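Local coordinates for acetone carboxylase alpha subunit (Xanthobacter autotrophicus Py2, PDB 5M45), which forms the alpha subunit of a multi-chain enzyme assembly and contains a region of the hydantoinase B/oxoprolinase family, at residues A[92-97]-A[242-247]; A[116-121]-A[155-160]; A[131-134]-A[138-141]. One frame throughout, in Å; residues are numbered along the deposited sequence.

Contact 1: A[92-97]-A[242-247]; sequences FTLYNA and HMIRKL
Ile244 projects from its helix toward strand 92-95 and meets Phe92 and Leu94 with different branches. Its CD1 methyl lies 3.6 Å from Phe92 CB and 4.1 Å from Phe92 CG, so it presses on the root of the aromatic side chain and approaches the ring at a slant. The CG2 methyl takes the other direction and reaches Leu94 CD1 at a looser 4.4 Å. The torsions explain this division: CG1 of Ile244 stands opposite the carbonyl carbon (chi1 -69°) and chi2 of 154° carries CD1 onward to Phe92, while CG2, trans to the backbone N, remains for the leucine. Phe92 has a similar first torsion, -67°, which sends its ring past the methyl. This is helix-on-sheet packing: helix 227-255 lies against one face of an antiparallel sheet, with the outer strand 101-104 next to strand 90-95. Thr93 and Tyr95 reach helix 111-124 on the opposite face. Val68 and Ala71 of helix 54-75 also touch Ile244, and Tyr260 of helix 257-282 touches Leu94, so the three apolar side chains are buried among several helices. Farther round the helix, Arg245 folds back over His242. Its NH2 sits 3.5 Å above the imidazole plane, over the ring centre, and also forms a salt bridge with Asp210.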
loop_
_atom_site.group_PDB
_atom_site.type_symbol
_atom_site.label_atom_id
_atom_site.label_comp_id
_atom_site.label_asym_id
_atom_site.label_seq_id
_atom_site.Cartn_x
_atom_site.Cartn_y
_atom_site.Cartn_z
ATOM N N PHE A 92 -6.114 -25.095 5.233
ATOM C CA PHE A 92 -6.745 -24.795 6.527
ATOM C C PHE A 92 -6.080 -25.586 7.658
ATOM O O PHE A 92 -5.796 -26.794 7.503
ATOM C CB PHE A 92 -8.243 -25.110 6.507
ATOM C CG PHE A 92 -9.029 -24.206 5.584
ATOM C CD1 PHE A 92 -9.408 -22.926 5.995
ATOM C CD2 PHE A 92 -9.351 -24.608 4.297
ATOM C CE1 PHE A 92 -10.105 -22.082 5.141
ATOM C CE2 PHE A 92 -10.068 -23.772 3.446
ATOM C CZ PHE A 92 -10.436 -22.510 3.860
ATOM N N THR A 93 -5.821 -24.902 8.761
ATOM C CA THR A 93 -5.024 -25.427 9.837
ATOM C C THR A 93 -5.673 -25.106 11.223
ATOM O O THR A 93 -6.187 -23.978 11.456
ATOM C CB THR A 93 -3.581 -24.895 9.741
ATOM O OG1 THR A 93 -3.034 -25.178 8.432
ATOM C CG2 THR A 93 -2.698 -25.545 10.821
ATOM N N LEU A 94 -5.639 -26.100 12.128
ATOM C CA LEU A 94 -6.197 -25.969 13.491
ATOM C C LEU A 94 -5.045 -25.777 14.501
ATOM O O LEU A 94 -4.079 -26.551 14.468
ATOM C CB LEU A 94 -7.049 -27.193 13.839
ATOM C CG LEU A 94 -7.628 -27.299 15.261
ATOM C CD1 LEU A 94 -8.547 -26.127 15.607
ATOM C CD2 LEU A 94 -8.364 -28.627 15.388
ATOM N N TYR A 95 -5.125 -24.738 15.342
ATOM C CA TYR A 95 -4.082 -24.394 16.326
ATOM C C TYR A 95 -4.585 -24.483 17.777
ATOM O O TYR A 95 -5.772 -24.257 18.052
ATOM C CB TYR A 95 -3.543 -22.953 16.083
ATOM C CG TYR A 95 -2.921 -22.769 14.718
ATOM C CD1 TYR A 95 -3.707 -22.431 13.618
ATOM C CD2 TYR A 95 -1.545 -22.929 14.520
ATOM C CE1 TYR A 95 -3.141 -22.265 12.347
ATOM C CE2 TYR A 95 -0.990 -22.779 13.252
ATOM C CZ TYR A 95 -1.810 -22.430 12.169
ATOM O OH TYR A 95 -1.290 -22.316 10.884
ATOM N N ASN A 96 -3.678 -24.811 18.703
ATOM C CA ASN A 96 -3.932 -24.655 20.140
ATOM C C ASN A 96 -3.790 -23.157 20.554
ATOM O O ASN A 96 -3.437 -22.326 19.738
ATOM C CB ASN A 96 -3.070 -25.642 20.970
ATOM C CG ASN A 96 -1.587 -25.308 20.995
ATOM O OD1 ASN A 96 -1.163 -24.155 20.846
ATOM N ND2 ASN A 96 -0.770 -26.351 21.232
ATOM N N ALA A 97 -4.119 -22.825 21.803
ATOM C CA ALA A 97 -4.135 -21.438 22.278
ATOM C C ALA A 97 -2.803 -20.720 22.134
ATOM O O ALA A 97 -2.774 -19.495 21.929
ATOM C CB ALA A 97 -4.621 -21.366 23.706
ATOM N N HIS A 242 -14.942 -20.961 9.481
ATOM C CA HIS A 242 -16.199 -21.143 10.234
ATOM C C HIS A 242 -16.709 -22.588 10.247
ATOM O O HIS A 242 -17.260 -23.017 11.262
ATOM C CB HIS A 242 -17.288 -20.128 9.791
ATOM C CG HIS A 242 -17.032 -18.736 10.293
ATOM N ND1 HIS A 242 -17.816 -17.656 9.939
ATOM C CD2 HIS A 242 -16.069 -18.251 11.110
ATOM C CE1 HIS A 242 -17.368 -16.571 10.551
ATOM N NE2 HIS A 242 -16.302 -16.909 11.261
ATOM N N MET A 243 -16.479 -23.336 9.162
ATOM C CA MET A 243 -16.756 -24.794 9.132
ATOM C C MET A 243 -15.951 -25.522 10.223
ATOM O O MET A 243 -16.495 -26.357 10.958
ATOM C CB MET A 243 -16.439 -25.410 7.743
ATOM C CG MET A 243 -17.398 -24.986 6.633
ATOM S SD MET A 243 -16.831 -25.452 4.992
ATOM C CE MET A 243 -17.055 -27.216 5.100
ATOM N N ILE A 244 -14.673 -25.179 10.349
ATOM C CA ILE A 244 -13.799 -25.824 11.353
ATOM C C ILE A 244 -14.177 -25.396 12.778
ATOM O O ILE A 244 -14.229 -26.244 13.669
ATOM C CB ILE A 244 -12.304 -25.602 11.024
ATOM C CG1 ILE A 244 -11.910 -26.397 9.761
ATOM C CG2 ILE A 244 -11.399 -26.007 12.195
ATOM C CD1 ILE A 244 -10.716 -25.782 9.025
ATOM N N ARG A 245 -14.422 -24.098 13.001
ATOM C CA ARG A 245 -14.892 -23.615 14.327
ATOM C C ARG A 245 -16.138 -24.391 14.795
ATOM O O ARG A 245 -16.215 -24.852 15.933
ATOM C CB ARG A 245 -15.176 -22.113 14.322
ATOM C CG ARG A 245 -15.555 -21.542 15.711
ATOM C CD ARG A 245 -15.919 -20.055 15.651
ATOM N NE ARG A 245 -17.086 -19.847 14.797
ATOM C CZ ARG A 245 -17.534 -18.662 14.384
ATOM N NH1 ARG A 245 -16.941 -17.521 14.735
ATOM N NH2 ARG A 245 -18.617 -18.613 13.611
ATOM N N LYS A 246 -17.092 -24.546 13.900
ATOM C CA LYS A 246 -18.318 -25.278 14.221
ATOM C C LYS A 246 -18.040 -26.739 14.577
ATOM O O LYS A 246 -18.588 -27.274 15.544
ATOM C CB LYS A 246 -19.276 -25.184 13.062
ATOM C CG LYS A 246 -20.646 -25.789 13.323
ATOM C CD LYS A 246 -21.501 -25.511 12.091
ATOM C CE LYS A 246 -22.427 -26.663 11.721
ATOM N NZ LYS A 246 -23.840 -26.266 11.974
ATOM N N LEU A 247 -17.192 -27.390 13.790
ATOM C CA LEU A 247 -16.811 -28.783 14.081
ATOM C C LEU A 247 -16.109 -28.927 15.461
ATOM O O LEU A 247 -16.432 -29.853 16.235
ATOM C CB LEU A 247 -15.957 -29.364 12.963
ATOM C CG LEU A 247 -15.388 -30.751 13.315
ATOM C CD1 LEU A 247 -16.490 -31.793 13.246
ATOM C CD2 LEU A 247 -14.240 -31.129 12.454
#

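Contact 2: A[116-121]-A[155-160]; sequences GAAIKY and HTIVPI. With AE4 (3,6,9,12,15-pentaoxaheptadecan-1-ol), chain P.
Ala118 and Ile119 meet Ile157 with no flat group between them, the contact being made by aliphatic carbons alone. The ring at its margin is His155, whose ND1 stays 4.6 Å from Ala118 CB; its imidazole instead meets that of His111, the planes inclined at about 65°. Trp169 of the adjacent strand 165-175 touches both Ile119 and Ile157.

Ile157 divides its branches between two helix residues. CD1 points to Ala118 CB, 4.2 Å away, while CG2 lies 4.0 Å from Ile119 CG1, the two isoleucines crossing at a slant. With chi1 of Ile157 at -64°, CG1 carries CD1 to Ala118, and CG2, opposite the backbone N, is turned to Ile119. These separations mark ordinary van der Waals packing of helix 111-124 on a face of the antiparallel sheet, through the central strand 153-162.

A different side of the same helix lines the pocket of 3,6,9,12,15-pentaoxaheptadecan-1-ol. Lys120, extended beyond CG, donates a hydrogen bond from NZ to the terminal O19 at 2.9 Å, and the ether O16 is equally near NZ. Ala117 N stands 3.4 Å from O19, and Phe773 touches both Ala117 and Lys120. Asp100 forms a salt bridge with the same NZ and probably helps keep the amine protonated. The chemistry divides by side: Ala118 and Ile119 meet Ile157 through nonpolar packing alone, which sets no bond direction, whereas the Lys120 amine faces the oxygens of the bound chain.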
loop_
_atom_site.group_PDB
_atom_site.type_symbol
_atom_site.label_atom_id
_atom_site.label_comp_id
_atom_site.label_asym_id
_atom_site.label_seq_id
_atom_site.Cartn_x
_atom_site.Cartn_y
_atom_site.Cartn_z
ATOM N N GLY A 116 0.798 -19.708 12.181
ATOM C CA GLY A 116 1.149 -19.849 13.603
ATOM C C GLY A 116 2.075 -18.740 14.105
ATOM O O GLY A 116 1.905 -18.219 15.235
ATOM N N ALA A 117 3.057 -18.369 13.273
ATOM C CA ALA A 117 3.944 -17.267 13.614
ATOM C C ALA A 117 3.198 -15.915 13.680
ATOM O O ALA A 117 3.556 -15.070 14.480
ATOM C CB ALA A 117 5.129 -17.211 12.654
ATOM N N ALA A 118 2.173 -15.724 12.863
ATOM C CA ALA A 118 1.329 -14.524 12.952
ATOM C C ALA A 118 0.523 -14.503 14.268
ATOM O O ALA A 118 0.428 -13.452 14.920
ATOM C CB ALA A 118 0.396 -14.390 11.761
ATOM N N ILE A 119 -0.044 -15.643 14.645
ATOM C CA ILE A 119 -0.722 -15.762 15.941
ATOM C C ILE A 119 0.277 -15.437 17.094
ATOM O O ILE A 119 -0.049 -14.670 18.002
ATOM C CB ILE A 119 -1.331 -17.167 16.129
ATOM C CG1 ILE A 119 -2.527 -17.373 15.201
ATOM C CG2 ILE A 119 -1.790 -17.383 17.575
ATOM C CD1 ILE A 119 -2.890 -18.826 14.922
ATOM N N LYS A 120 1.497 -15.978 17.011
ATOM C CA LYS A 120 2.487 -15.726 18.057
ATOM C C LYS A 120 2.914 -14.232 18.127
ATOM O O LYS A 120 3.189 -13.713 19.221
ATOM C CB LYS A 120 3.694 -16.668 17.905
ATOM C CG LYS A 120 3.340 -18.127 18.166
ATOM C CD LYS A 120 4.360 -19.123 17.608
ATOM C CE LYS A 120 3.790 -20.529 17.599
ATOM N NZ LYS A 120 4.739 -21.543 17.109
ATOM N N TYR A 121 2.956 -13.541 16.982
ATOM C CA TYR A 121 3.182 -12.095 16.972
ATOM C C TYR A 121 2.074 -11.343 17.774
ATOM O O TYR A 121 2.365 -10.423 18.554
ATOM C CB TYR A 121 3.280 -11.548 15.534
ATOM C CG TYR A 121 3.660 -10.077 15.448
ATOM C CD1 TYR A 121 5.000 -9.685 15.468
ATOM C CD2 TYR A 121 2.697 -9.078 15.377
ATOM C CE1 TYR A 121 5.362 -8.344 15.387
ATOM C CE2 TYR A 121 3.049 -7.721 15.287
ATOM C CZ TYR A 121 4.375 -7.357 15.299
ATOM O OH TYR A 121 4.749 -6.051 15.239
ATOM N N HIS A 155 -3.866 -14.592 4.696
ATOM C CA HIS A 155 -4.399 -15.351 5.842
ATOM C C HIS A 155 -5.687 -14.713 6.423
ATOM O O HIS A 155 -5.735 -13.490 6.594
ATOM C CB HIS A 155 -3.410 -15.439 7.025
ATOM C CG HIS A 155 -1.995 -15.722 6.648
ATOM N ND1 HIS A 155 -0.935 -15.321 7.436
ATOM C CD2 HIS A 155 -1.458 -16.399 5.604
ATOM C CE1 HIS A 155 0.203 -15.727 6.880
ATOM N NE2 HIS A 155 -0.093 -16.376 5.761
ATOM N N THR A 156 -6.672 -15.564 6.759
ATOM C CA THR A 156 -7.812 -15.217 7.612
ATOM C C THR A 156 -7.677 -16.100 8.865
ATOM O O THR A 156 -7.508 -17.317 8.762
ATOM C CB THR A 156 -9.163 -15.464 6.919
ATOM O OG1 THR A 156 -9.298 -14.626 5.767
ATOM C CG2 THR A 156 -10.348 -15.179 7.883
ATOM N N ILE A 157 -7.665 -15.463 10.038
ATOM C CA ILE A 157 -7.449 -16.124 11.344
ATOM C C ILE A 157 -8.637 -15.790 12.312
ATOM O O ILE A 157 -8.982 -14.626 12.510
ATOM C CB ILE A 157 -6.090 -15.685 11.942
ATOM C CG1 ILE A 157 -4.903 -16.135 11.065
ATOM C CG2 ILE A 157 -5.910 -16.264 13.340
ATOM C CD1 ILE A 157 -3.632 -15.325 11.344
ATOM N N VAL A 158 -9.269 -16.830 12.874
ATOM C CA VAL A 158 -10.449 -16.701 13.750
ATOM C C VAL A 158 -10.140 -17.431 15.088
ATOM O O VAL A 158 -9.768 -18.613 15.072
ATOM C CB VAL A 158 -11.688 -17.333 13.088
ATOM C CG1 VAL A 158 -12.862 -17.332 14.038
ATOM C CG2 VAL A 158 -12.015 -16.593 11.792
ATOM N N PRO A 159 -10.329 -16.748 16.238
ATOM C CA PRO A 159 -10.177 -17.436 17.526
ATOM C C PRO A 159 -11.361 -18.353 17.807
ATOM O O PRO A 159 -12.480 -18.113 17.306
ATOM C CB PRO A 159 -10.115 -16.288 18.546
ATOM C CG PRO A 159 -10.977 -15.225 17.925
ATOM C CD PRO A 159 -10.720 -15.337 16.424
ATOM N N ILE A 160 -11.095 -19.413 18.562
ATOM C CA ILE A 160 -12.120 -20.385 18.979
ATOM C C ILE A 160 -12.313 -20.333 20.493
ATOM O O ILE A 160 -11.348 -20.475 21.248
ATOM C CB ILE A 160 -11.726 -21.824 18.539
ATOM C CG1 ILE A 160 -11.472 -21.849 17.023
ATOM C CG2 ILE A 160 -12.804 -22.813 18.962
ATOM C CD1 ILE A 160 -10.891 -23.147 16.466
HETATM C C2 AE4 P . 17.386 -24.493 21.923
HETATM C C3 AE4 P . 16.245 -23.641 22.476
HETATM O O4 AE4 P . 15.041 -24.415 22.494
HETATM C C5 AE4 P . 14.010 -23.941 23.372
HETATM C C6 AE4 P . 12.626 -24.337 22.844
HETATM O O7 AE4 P . 11.881 -23.213 22.348
HETATM C C8 AE4 P . 12.394 -22.710 21.104
HETATM C C9 AE4 P . 11.604 -21.478 20.699
HETATM C C11 AE4 P . 10.877 -21.847 18.433
HETATM O O10 AE4 P . 10.550 -21.872 19.820
HETATM C C12 AE4 P . 10.377 -23.127 17.786
HETATM O O13 AE4 P . 9.009 -22.991 17.394
HETATM C C14 AE4 P . 8.675 -23.860 16.320
HETATM C C15 AE4 P . 7.170 -23.825 16.074
HETATM O O16 AE4 P . 6.844 -22.579 15.458
HETATM C C17 AE4 P . 6.703 -22.637 14.044
HETATM C C18 AE4 P . 6.175 -21.286 13.579
HETATM O O19 AE4 P . 4.924 -20.996 14.243
#

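Contact 3: A[131-134]-A[138-141]; sequences PGVH and IFCN
Gly132 adopts phi 90° and psi 150°, a conformation readily available to a residue lacking CB, and its carbonyl faces Phe139 on strand 138-141, while a cis peptide bond precedes Pro131. The ring of Phe139 points out of the strand toward this loop, with CG opposite its carbonyl carbon (chi1 -65°). Gly132 O lies at the ring edge, in its plane, 3.7 Å from CZ. Val133 adds its CG2 methyl, which approaches CZ obliquely at 4.3 Å. Thus the far end of one aromatic side chain meets both a backbone oxygen and a methyl group. Behind the glycine, the His134 ring lies with its centre over Gly132 C, 4.2 Å from the imidazole plane. These contacts lie where the loop from helix 111-124 folds back on the strand it enters. Phe139 also touches Met122 of that helix, and Val133 touches Pro159 on strand 153-162. Lys205 NZ donates hydrogen bonds to the carbonyl oxygens of Pro131 and Gly132. Since an aromatic rim carries a slight positive charge, its approach to Gly132 O is probably weakly favourable, with the lysine providing the stronger polar interaction for that oxygen.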
loop_
_atom_site.group_PDB
_atom_site.type_symbol
_atom_site.label_atom_id
_atom_site.label_comp_id
_atom_site.label_asym_id
_atom_site.label_seq_id
_atom_site.Cartn_x
_atom_site.Cartn_y
_atom_site.Cartn_z
ATOM N N PRO A 131 -5.956 -4.627 19.954
ATOM C CA PRO A 131 -7.390 -4.232 19.900
ATOM C C PRO A 131 -8.376 -5.172 20.569
ATOM O O PRO A 131 -9.593 -4.966 20.417
ATOM C CB PRO A 131 -7.669 -4.215 18.395
ATOM C CG PRO A 131 -6.768 -5.337 17.886
ATOM C CD PRO A 131 -5.515 -5.244 18.700
ATOM N N GLY A 132 -7.875 -6.164 21.317
ATOM C CA GLY A 132 -8.702 -7.208 21.927
ATOM C C GLY A 132 -8.889 -8.410 21.025
ATOM O O GLY A 132 -8.896 -8.268 19.786
ATOM N N VAL A 133 -9.054 -9.596 21.629
ATOM C CA VAL A 133 -9.327 -10.839 20.890
ATOM C C VAL A 133 -10.626 -11.398 21.433
ATOM O O VAL A 133 -10.667 -11.922 22.566
ATOM C CB VAL A 133 -8.180 -11.877 21.050
ATOM C CG1 VAL A 133 -8.511 -13.200 20.345
ATOM C CG2 VAL A 133 -6.863 -11.300 20.538
ATOM N N HIS A 134 -11.699 -11.235 20.648
ATOM C CA HIS A 134 -13.060 -11.534 21.083
ATOM C C HIS A 134 -13.704 -12.630 20.241
ATOM O O HIS A 134 -13.408 -12.789 19.045
ATOM C CB HIS A 134 -13.942 -10.295 21.062
ATOM C CG HIS A 134 -13.374 -9.118 21.789
ATOM N ND1 HIS A 134 -13.298 -7.863 21.220
ATOM C CD2 HIS A 134 -12.877 -8.995 23.043
ATOM C CE1 HIS A 134 -12.780 -7.010 22.096
ATOM N NE2 HIS A 134 -12.529 -7.666 23.216
ATOM N N ILE A 138 -12.803 -11.478 13.324
ATOM C CA ILE A 138 -12.080 -11.946 12.128
ATOM C C ILE A 138 -10.802 -11.115 11.936
ATOM O O ILE A 138 -10.870 -9.878 11.847
ATOM C CB ILE A 138 -12.955 -11.804 10.851
ATOM C CG1 ILE A 138 -14.260 -12.585 11.009
ATOM C CG2 ILE A 138 -12.212 -12.348 9.623
ATOM C CD1 ILE A 138 -15.277 -12.322 9.857
ATOM N N PHE A 139 -9.649 -11.799 11.871
ATOM C CA PHE A 139 -8.355 -11.184 11.593
ATOM C C PHE A 139 -7.887 -11.516 10.170
ATOM O O PHE A 139 -8.159 -12.599 9.659
ATOM C CB PHE A 139 -7.286 -11.591 12.666
ATOM C CG PHE A 139 -7.590 -11.085 14.052
ATOM C CD1 PHE A 139 -7.152 -9.828 14.470
ATOM C CD2 PHE A 139 -8.316 -11.861 14.956
ATOM C CE1 PHE A 139 -7.438 -9.353 15.752
ATOM C CE2 PHE A 139 -8.622 -11.392 16.237
ATOM C CZ PHE A 139 -8.187 -10.138 16.644
ATOM N N CYS A 140 -7.206 -10.578 9.520
ATOM C CA CYS A 140 -6.572 -10.824 8.243
ATOM C C CYS A 140 -5.105 -10.418 8.322
ATOM O O CYS A 140 -4.764 -9.451 8.984
ATOM C CB CYS A 140 -7.322 -10.072 7.127
ATOM S SG CYS A 140 -6.715 -10.358 5.440
ATOM N N ASN A 141 -4.244 -11.157 7.630
ATOM C CA ASN A 141 -2.791 -10.906 7.678
ATOM C C ASN A 141 -2.074 -11.428 6.448
ATOM O O ASN A 141 -2.460 -12.476 5.900
ATOM C CB ASN A 141 -2.215 -11.604 8.935
ATOM C CG ASN A 141 -0.713 -11.492 9.033
ATOM O OD1 ASN A 141 -0.175 -10.430 9.367
ATOM N ND2 ASN A 141 -0.020 -12.566 8.702
#

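Overall arrangement
All three contacts are made by buried residues and reach one antiparallel sheet, contact 1 from one face and contacts 2 and 3 from the other. Contact 1 sets helix 227-255 against an off-centre strand; contact 2 packs helix 111-124 on the opposite face; contact 3 returns the loop following that helix to the next strand. Contacts 2 and 3 are closest, their centres 8 Å apart, because strands 153-162 and 138-141 are neighbours, with Ile157 N probably hydrogen-bonded to Phe139 O at 2.9 Å. Contact 1 is wholly aliphatic and aromatic, contact 2 adds a polar ligand on the helix's other side, and contact 3, whose loop includes exposed His134, brings in a backbone carbonyl.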